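Local coordinates for protein Non-reducing end beta-L-arabinofuranosidase (Bacteroides thetaiotaomicron, PDB 5MQO) that probably hydrolyses glycosidic linkages in complex plant pectin, acting as a GH127-family aceric acidase in a gut bacterium, at residues A[128-133]-A[211-216]; A[343-348]-A[442-447]; A[373-378]-A[432-437]. One frame throughout, in Å; residues are numbered along the deposited sequence.

All three contacts lie in the GH127 catalytic domain. Contact 1 is buried and joins two helices, 120-136 and 212-230, mainly through apolar groups, with no hydrogen bond between the two segments. Contacts 2 and 3 join loops and short strands. They lie on the same side of the chain's centre, and contact 3 is opposite contact 1. Their centres are about 10 Å apart and they touch, Tyr-345 packing on Thr-377 and Ala-378. Contact 1 is far from both, with centres about 39 and 44 Å away. Contact 2 is at the surface and relies on a salt bridge and side-chain hydrogen bonds around one tyrosine. Contact 3 is buried and combines a backbone hydrogen bond with a stacked arginine.

Contact 1 (A[128-133]-A[211-216]); sequences NFIACV and TTLFDA
Ile-130 and Thr-212 meet through their branches, with the two side chains at a slant to each other. The CG2 methyl of Ile-130 lies 3.4 Å from OG1 of Thr-212. Ile-130 CG2 is also 3.6 Å from Thr-212 CG2. The isoleucine presents this branch because its CG1 is anti to the carbonyl carbon (chi1 -66°), which leaves CG2 anti to the backbone N. Ile-130 CG1 turns to the next residue and sits 3.8 Å from Leu-213 CB. CD1 spans the two partners, touching Thr-212 CG2 and Leu-213 CB. The helices 120-136 and 212-230 carry these residues. The axes of the two short segments come within 9.8 Å and run broadly the same way, at 31°. This is consistent with two helices of one layer in the alpha/alpha barrel of the GH127 catalytic domain. Helix 192-208 packs against both, its His-204 touching Ile-130, Thr-212 and Leu-213. One turn after Ile-130, Val-133 repeats the contact more loosely. Val-133 CG1 is 4.1 Å from CD1 of Leu-213 and 4.4 Å from CB of Ala-216. An alanine in place of Ile-130 would probably open a gap beside Leu-213 CB and take away the methyl contacts of Thr-212. No hydrogen bond joins the two segments, though Gln-137 NE2, just past helix 120-136, is bonded to Ala-216 O. Within 211-216, Thr-211 OG1 donates to Asp-215 OD2 over 2.8 Å, from above the carboxylate plane.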
loop_
_atom_site.group_PDB
_atom_site.type_symbol
_atom_site.label_atom_id
_atom_site.label_comp_id
_atom_site.label_asym_id
_atom_site.label_seq_id
_atom_site.Cartn_x
_atom_site.Cartn_y
_atom_site.Cartn_z
ATOM N N ASN A 128 -9.715 19.828 19.931
ATOM C CA ASN A 128 -9.438 19.321 21.285
ATOM C C ASN A 128 -8.168 18.471 21.383
ATOM O O ASN A 128 -7.412 18.596 22.339
ATOM C CB ASN A 128 -10.640 18.563 21.864
ATOM C CG ASN A 128 -11.684 19.504 22.429
ATOM O OD1 ASN A 128 -11.346 20.434 23.176
ATOM N ND2 ASN A 128 -12.953 19.287 22.071
ATOM N N PHE A 129 -7.936 17.602 20.409
ATOM C CA PHE A 129 -6.708 16.807 20.396
ATOM C C PHE A 129 -5.489 17.725 20.330
ATOM O O PHE A 129 -4.543 17.575 21.103
ATOM C CB PHE A 129 -6.701 15.836 19.216
ATOM C CG PHE A 129 -5.504 14.941 19.197
ATOM C CD1 PHE A 129 -5.469 13.799 19.986
ATOM C CD2 PHE A 129 -4.398 15.248 18.415
ATOM C CE1 PHE A 129 -4.355 12.971 19.985
ATOM C CE2 PHE A 129 -3.284 14.426 18.416
ATOM C CZ PHE A 129 -3.260 13.289 19.203
ATOM N N ILE A 130 -5.564 18.686 19.414
ATOM C CA ILE A 130 -4.515 19.678 19.187
ATOM C C ILE A 130 -4.236 20.555 20.435
ATOM O O ILE A 130 -3.073 20.775 20.790
ATOM C CB ILE A 130 -4.882 20.557 17.971
ATOM C CG1 ILE A 130 -4.876 19.709 16.696
ATOM C CG2 ILE A 130 -3.934 21.734 17.818
ATOM C CD1 ILE A 130 -5.713 20.286 15.572
ATOM N N ALA A 131 -5.285 21.047 21.096
ATOM C CA ALA A 131 -5.127 21.819 22.345
ATOM C C ALA A 131 -4.281 21.104 23.408
ATOM O O ALA A 131 -3.458 21.736 24.064
ATOM C CB ALA A 131 -6.488 22.163 22.925
ATOM N N CYS A 132 -4.499 19.798 23.572
ATOM C CA CYS A 132 -3.715 18.974 24.508
ATOM C C CYS A 132 -2.275 18.830 24.066
ATOM O O CYS A 132 -1.362 18.851 24.896
ATOM C CB CYS A 132 -4.295 17.567 24.637
ATOM S SG CYS A 132 -5.981 17.489 25.254
ATOM N N VAL A 133 -2.082 18.645 22.762
ATOM C CA VAL A 133 -0.740 18.545 22.188
ATOM C C VAL A 133 0.031 19.853 22.413
ATOM O O VAL A 133 1.159 19.818 22.917
ATOM C CB VAL A 133 -0.790 18.191 20.683
ATOM C CG1 VAL A 133 0.574 18.358 20.024
ATOM C CG2 VAL A 133 -1.283 16.768 20.484
ATOM N N THR A 211 -3.372 26.631 11.220
ATOM C CA THR A 211 -1.966 26.576 11.595
ATOM C C THR A 211 -1.724 26.053 13.044
ATOM O O THR A 211 -0.590 25.998 13.526
ATOM C CB THR A 211 -1.355 27.974 11.400
ATOM O OG1 THR A 211 0.068 27.850 11.328
ATOM C CG2 THR A 211 -1.749 28.968 12.549
ATOM N N THR A 212 -2.796 25.657 13.720
ATOM C CA THR A 212 -2.743 25.271 15.125
ATOM C C THR A 212 -1.820 24.044 15.387
ATOM O O THR A 212 -0.908 24.128 16.213
ATOM C CB THR A 212 -4.194 25.163 15.723
ATOM O OG1 THR A 212 -4.144 25.084 17.150
ATOM C CG2 THR A 212 -5.025 23.990 15.173
ATOM N N LEU A 213 -2.011 22.942 14.656
ATOM C CA LEU A 213 -1.155 21.763 14.839
ATOM C C LEU A 213 0.131 21.896 14.041
ATOM O O LEU A 213 1.185 21.427 14.481
ATOM C CB LEU A 213 -1.862 20.456 14.439
ATOM C CG LEU A 213 -1.058 19.176 14.767
ATOM C CD1 LEU A 213 -0.713 19.078 16.244
ATOM C CD2 LEU A 213 -1.768 17.913 14.315
ATOM N N PHE A 214 0.044 22.507 12.863
ATOM C CA PHE A 214 1.224 22.716 12.015
ATOM C C PHE A 214 2.399 23.374 12.739
ATOM O O PHE A 214 3.542 22.914 12.636
ATOM C CB PHE A 214 0.844 23.566 10.812
ATOM C CG PHE A 214 1.912 23.649 9.768
ATOM C CD1 PHE A 214 2.378 22.503 9.151
ATOM C CD2 PHE A 214 2.449 24.875 9.394
ATOM C CE1 PHE A 214 3.344 22.566 8.177
ATOM C CE2 PHE A 214 3.426 24.947 8.417
ATOM C CZ PHE A 214 3.870 23.787 7.799
ATOM N N ASP A 215 2.109 24.446 13.477
ATOM C CA ASP A 215 3.138 25.152 14.255
ATOM C C ASP A 215 3.743 24.232 15.312
ATOM O O ASP A 215 4.938 24.262 15.524
ATOM C CB ASP A 215 2.600 26.473 14.851
ATOM C CG ASP A 215 2.314 27.553 13.762
ATOM O OD1 ASP A 215 3.114 27.718 12.813
ATOM O OD2 ASP A 215 1.295 28.257 13.860
ATOM N N ALA A 216 2.935 23.373 15.921
ATOM C CA ALA A 216 3.466 22.301 16.796
ATOM C C ALA A 216 4.424 21.373 16.061
ATOM O O ALA A 216 5.451 20.995 16.594
ATOM C CB ALA A 216 2.349 21.484 17.444
#

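Contact 2 (A[343-348]-A[442-447]); sequences ALYDGT and TLRWPK
The Tyr-345 ring carries Leu-443 on one face and polar atoms at its edge. CD2 of Leu-443 stands over the ring centre in a CH-pi contact, 3.9 Å from the centroid. Near the ring plane, at the edge, lie Arg-444 O and Lys-447 NZ. The Arg-444 guanidinium also has a face contact: Tyr-345 CD2 lies over it, offset toward the rim, with the two planes 54° apart. The two side chains run past each other in opposite directions. The contact lays the irregular loop 442-447 against the corner at Tyr-345 and Asp-346 that leads into strand 347-349. That strand pairs antiparallel with 361-364. Before the corner, Ala-343 and Leu-344 both face Ser-366 in a classic beta bulge. His-379 meets the tyrosine edge-to-face.

Arg-444 grips both residues of the corner. Arg-444 NH2 donates to the backbone O of Tyr-345 at 3.0 Å. The acceptor is almost in the guanidinium plane, but the donor stands well above the carbonyl plane. Arg-444 NH1 forms a salt bridge with Asp-346, reaching Asp-346 OD2 at 3.0 Å on the syn side of the carboxylate. Weaker bonds run from NH1 and NH2 to OD1. The arginine chain bends at chi3 (-72°), which sets NE at the root of the guanidinium. The backbone oxygen and the carboxylate together probably restrict rotation of the guanidinium.

Lys-447 comes tip to tip with the tyrosine, Lys-447 NZ donating to Tyr-345 OH over 2.8 Å. Thr-430 OG1 is a further hydrogen-bond partner of this ammonium. Within its own loop, Lys-447 NZ also donates to Trp-445 O at 3.0 Å, from above the carbonyl plane.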
loop_
_atom_site.group_PDB
_atom_site.type_symbol
_atom_site.label_atom_id
_atom_site.label_comp_id
_atom_site.label_asym_id
_atom_site.label_seq_id
_atom_site.Cartn_x
_atom_site.Cartn_y
_atom_site.Cartn_z
ATOM N N ALA A 343 9.332 -12.369 3.757
ATOM C CA ALA A 343 9.184 -13.807 3.799
ATOM C C ALA A 343 9.590 -14.485 5.092
ATOM O O ALA A 343 9.231 -15.647 5.289
ATOM C CB ALA A 343 10.070 -14.379 2.719
ATOM N N LEU A 344 10.405 -13.824 5.925
ATOM C CA LEU A 344 11.053 -14.489 7.078
ATOM C C LEU A 344 10.626 -13.802 8.336
ATOM O O LEU A 344 10.769 -12.596 8.461
ATOM C CB LEU A 344 12.583 -14.460 7.000
ATOM C CG LEU A 344 13.264 -14.863 5.686
ATOM C CD1 LEU A 344 14.704 -14.389 5.673
ATOM C CD2 LEU A 344 13.211 -16.352 5.406
ATOM N N TYR A 345 10.088 -14.591 9.254
ATOM C CA TYR A 345 9.948 -14.196 10.656
ATOM C C TYR A 345 11.366 -13.983 11.220
ATOM O O TYR A 345 11.643 -12.945 11.813
ATOM C CB TYR A 345 9.197 -15.289 11.465
ATOM C CG TYR A 345 7.667 -15.344 11.263
ATOM C CD1 TYR A 345 7.090 -15.651 10.022
ATOM C CD2 TYR A 345 6.796 -15.106 12.335
ATOM C CE1 TYR A 345 5.706 -15.689 9.863
ATOM C CE2 TYR A 345 5.424 -15.157 12.176
ATOM C CZ TYR A 345 4.883 -15.446 10.945
ATOM O OH TYR A 345 3.525 -15.486 10.807
ATOM N N ASP A 346 12.249 -14.966 11.035
ATOM C CA ASP A 346 13.627 -14.901 11.509
ATOM C C ASP A 346 14.523 -15.529 10.469
ATOM O O ASP A 346 14.093 -16.425 9.784
ATOM C CB ASP A 346 13.817 -15.712 12.795
ATOM C CG ASP A 346 12.893 -15.289 13.930
ATOM O OD1 ASP A 346 12.971 -14.158 14.483
ATOM O OD2 ASP A 346 12.099 -16.148 14.318
ATOM N N GLY A 347 15.773 -15.112 10.366
ATOM C CA GLY A 347 16.710 -15.776 9.467
ATOM C C GLY A 347 18.099 -15.165 9.508
ATOM O O GLY A 347 18.452 -14.429 10.451
ATOM N N THR A 348 18.883 -15.447 8.470
ATOM C CA THR A 348 20.252 -14.953 8.372
ATOM C C THR A 348 20.472 -14.265 7.029
ATOM O O THR A 348 19.908 -14.680 6.038
ATOM C CB THR A 348 21.267 -16.093 8.526
ATOM O OG1 THR A 348 20.873 -17.196 7.706
ATOM C CG2 THR A 348 21.308 -16.563 9.937
ATOM N N THR A 442 3.248 -23.064 16.292
ATOM C CA THR A 442 2.448 -21.823 16.326
ATOM C C THR A 442 3.339 -20.629 16.057
ATOM O O THR A 442 4.164 -20.285 16.889
ATOM C CB THR A 442 1.751 -21.648 17.682
ATOM O OG1 THR A 442 0.718 -22.629 17.792
ATOM C CG2 THR A 442 1.138 -20.245 17.820
ATOM N N LEU A 443 3.161 -19.995 14.901
ATOM C CA LEU A 443 3.919 -18.797 14.557
ATOM C C LEU A 443 3.508 -17.655 15.475
ATOM O O LEU A 443 2.378 -17.641 15.962
ATOM C CB LEU A 443 3.680 -18.406 13.090
ATOM C CG LEU A 443 4.294 -19.368 12.034
ATOM C CD1 LEU A 443 3.613 -19.230 10.674
ATOM C CD2 LEU A 443 5.806 -19.200 11.877
ATOM N N ARG A 444 4.428 -16.719 15.719
ATOM C CA ARG A 444 4.131 -15.450 16.381
ATOM C C ARG A 444 2.969 -14.735 15.699
ATOM O O ARG A 444 2.823 -14.789 14.485
ATOM C CB ARG A 444 5.315 -14.467 16.297
ATOM C CG ARG A 444 6.647 -14.864 16.938
ATOM C CD ARG A 444 7.575 -13.662 17.104
ATOM N NE ARG A 444 8.148 -13.177 15.841
ATOM C CZ ARG A 444 9.304 -13.564 15.285
ATOM N NH1 ARG A 444 10.078 -14.483 15.855
ATOM N NH2 ARG A 444 9.688 -13.024 14.131
ATOM N N TRP A 445 2.185 -14.011 16.489
ATOM C CA TRP A 445 1.119 -13.113 16.006
ATOM C C TRP A 445 -0.143 -13.885 15.632
ATOM O O TRP A 445 -0.068 -14.933 14.988
ATOM C CB TRP A 445 1.574 -12.148 14.867
ATOM C CG TRP A 445 2.897 -11.567 15.155
ATOM C CD1 TRP A 445 4.038 -11.722 14.422
ATOM C CD2 TRP A 445 3.260 -10.815 16.315
ATOM N NE1 TRP A 445 5.092 -11.076 15.035
ATOM C CE2 TRP A 445 4.644 -10.515 16.203
ATOM C CE3 TRP A 445 2.552 -10.358 17.445
ATOM C CZ2 TRP A 445 5.340 -9.776 17.179
ATOM C CZ3 TRP A 445 3.245 -9.619 18.425
ATOM C CH2 TRP A 445 4.626 -9.339 18.281
ATOM N N PRO A 446 -1.315 -13.366 16.058
ATOM C CA PRO A 446 -2.564 -14.079 15.775
ATOM C C PRO A 446 -2.837 -14.247 14.273
ATOM O O PRO A 446 -2.362 -13.453 13.445
ATOM C CB PRO A 446 -3.631 -13.200 16.444
ATOM C CG PRO A 446 -3.018 -11.838 16.528
ATOM C CD PRO A 446 -1.554 -12.072 16.736
ATOM N N LYS A 447 -3.577 -15.299 13.945
ATOM C CA LYS A 447 -3.916 -15.600 12.566
ATOM C C LYS A 447 -5.408 -15.470 12.298
ATOM O O LYS A 447 -5.900 -15.874 11.249
ATOM C CB LYS A 447 -3.368 -16.981 12.199
ATOM C CG LYS A 447 -1.844 -17.096 12.302
ATOM C CD LYS A 447 -1.129 -16.220 11.278
ATOM C CE LYS A 447 0.385 -16.399 11.276
ATOM N NZ LYS A 447 1.124 -15.606 12.301
#

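Contact 3 (A[373-378]-A[432-437])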
loop_
_atom_site.group_PDB
_atom_site.type_symbol
_atom_site.label_atom_id
_atom_site.label_comp_id
_atom_site.label_asym_id
_atom_site.label_seq_id
_atom_site.Cartn_x
_atom_site.Cartn_y
_atom_site.Cartn_z
ATOM N N LEU A 373 9.859 -17.584 -1.384
ATOM C CA LEU A 373 8.506 -17.059 -1.140
ATOM C C LEU A 373 7.536 -18.035 -0.488
ATOM O O LEU A 373 6.460 -18.266 -1.017
ATOM C CB LEU A 373 7.934 -16.493 -2.445
ATOM C CG LEU A 373 8.797 -15.349 -3.018
ATOM C CD1 LEU A 373 8.427 -15.059 -4.471
ATOM C CD2 LEU A 373 8.702 -14.093 -2.154
ATOM N N PRO A 374 7.886 -18.568 0.700
ATOM C CA PRO A 374 7.007 -19.500 1.407
ATOM C C PRO A 374 5.642 -18.896 1.750
ATOM O O PRO A 374 5.485 -17.700 1.795
ATOM C CB PRO A 374 7.778 -19.758 2.706
ATOM C CG PRO A 374 8.520 -18.486 2.949
ATOM C CD PRO A 374 9.022 -18.175 1.568
ATOM N N ASN A 375 4.695 -19.750 2.054
ATOM C CA ASN A 375 3.313 -19.388 2.073
ATOM C C ASN A 375 2.784 -19.362 3.495
ATOM O O ASN A 375 2.283 -18.324 3.939
ATOM C CB ASN A 375 2.535 -20.398 1.231
ATOM C CG ASN A 375 2.757 -20.218 -0.264
ATOM O OD1 ASN A 375 3.548 -20.929 -0.897
ATOM N ND2 ASN A 375 2.023 -19.275 -0.843
ATOM N N SER A 376 2.864 -20.506 4.183
ATOM C CA SER A 376 2.444 -20.632 5.577
ATOM C C SER A 376 3.240 -19.719 6.492
ATOM O O SER A 376 2.678 -19.189 7.446
ATOM C CB SER A 376 2.579 -22.067 6.109
ATOM O OG SER A 376 1.862 -23.028 5.344
ATOM N N THR A 377 4.528 -19.531 6.219
ATOM C CA THR A 377 5.352 -18.709 7.064
ATOM C C THR A 377 5.701 -17.347 6.470
ATOM O O THR A 377 6.611 -16.687 6.973
ATOM C CB THR A 377 6.636 -19.454 7.470
ATOM O OG1 THR A 377 7.349 -19.831 6.297
ATOM C CG2 THR A 377 6.292 -20.718 8.279
ATOM N N ALA A 378 4.989 -16.894 5.442
ATOM C CA ALA A 378 5.149 -15.502 4.965
ATOM C C ALA A 378 4.790 -14.560 6.090
ATOM O O ALA A 378 3.734 -14.710 6.705
ATOM C CB ALA A 378 4.258 -15.221 3.778
ATOM N N PRO A 432 -0.344 -13.924 5.993
ATOM C CA PRO A 432 0.114 -15.144 5.354
ATOM C C PRO A 432 -0.625 -15.446 4.052
ATOM O O PRO A 432 -1.717 -14.933 3.835
ATOM C CB PRO A 432 -0.191 -16.224 6.417
ATOM C CG PRO A 432 -1.370 -15.717 7.142
ATOM C CD PRO A 432 -1.305 -14.209 7.076
ATOM N N LEU A 433 -0.024 -16.292 3.217
ATOM C CA LEU A 433 -0.687 -16.803 2.018
ATOM C C LEU A 433 -1.197 -18.226 2.145
ATOM O O LEU A 433 -1.557 -18.830 1.143
ATOM C CB LEU A 433 0.273 -16.709 0.845
ATOM C CG LEU A 433 0.340 -15.326 0.179
ATOM C CD1 LEU A 433 1.243 -14.361 0.978
ATOM C CD2 LEU A 433 0.776 -15.505 -1.292
ATOM N N ARG A 434 -1.195 -18.766 3.360
ATOM C CA ARG A 434 -1.681 -20.115 3.654
ATOM C C ARG A 434 -1.891 -20.316 5.165
ATOM O O ARG A 434 -1.018 -19.957 5.986
ATOM C CB ARG A 434 -0.708 -21.216 3.128
ATOM C CG ARG A 434 -1.225 -22.651 3.252
ATOM C CD ARG A 434 -0.588 -23.663 2.307
ATOM N NE ARG A 434 -0.467 -23.218 0.907
ATOM C CZ ARG A 434 0.505 -23.584 0.038
ATOM N NH1 ARG A 434 1.511 -24.421 0.365
ATOM N NH2 ARG A 434 0.491 -23.090 -1.196
ATOM N N ILE A 435 -3.045 -20.882 5.522
ATOM C CA ILE A 435 -3.252 -21.453 6.849
ATOM C C ILE A 435 -3.555 -22.922 6.656
ATOM O O ILE A 435 -4.500 -23.265 5.967
ATOM C CB ILE A 435 -4.451 -20.810 7.599
ATOM C CG1 ILE A 435 -4.273 -19.290 7.740
ATOM C CG2 ILE A 435 -4.654 -21.465 8.964
ATOM C CD1 ILE A 435 -3.223 -18.864 8.743
ATOM N N SER A 436 -2.776 -23.774 7.297
ATOM C CA SER A 436 -3.058 -25.198 7.340
ATOM C C SER A 436 -3.261 -25.613 8.777
ATOM O O SER A 436 -2.402 -25.373 9.602
ATOM C CB SER A 436 -1.875 -25.964 6.759
ATOM O OG SER A 436 -1.909 -27.334 7.131
ATOM N N ALA A 437 -4.357 -26.278 9.083
ATOM C CA ALA A 437 -4.563 -26.807 10.448
ATOM C C ALA A 437 -3.566 -27.923 10.852
ATOM O O ALA A 437 -3.335 -28.130 12.031
ATOM C CB ALA A 437 -5.995 -27.277 10.632
#
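Backbone bonding across the contact centres on Asn-375 O, which accepts from Leu-433 N at 3.2 Å. The same oxygen takes a weak bond from Ala-378 N, closing the type I beta turn of residues 375-378. A CA-H...O contact adds to this: Ser-376 CA is 3.6 Å from Arg-434 O, and its hydrogen points almost straight at the oxygen.

The Asn-375 amide and the Arg-434 guanidinium are stacked nearly parallel, 14° apart. Asn-375 CB sits over the centre of the guanidinium, 4.0 Å from CZ of Arg-434. The turn thus packs on strand 434-435, which pairs antiparallel with strand 690-697 of a sheet formed largely by C-terminal strands. Arg-434 NE is hydrogen-bonded to Thr-691 OG1 there, and NH2 makes weak bonds to Trp-693 O and Gln-596 OE1. These bonds probably hold the guanidinium flat beneath the asparagine.

The apolar pair is Ala-378 CB and Leu-433 CD1, 4.2 Å apart. Van der Waals packing adds the aliphatic part of Arg-434, which passes Ser-376. With CG anti to the backbone N (chi1 -173°), Arg-434 CG lies 3.7 Å from Ser-376 OG.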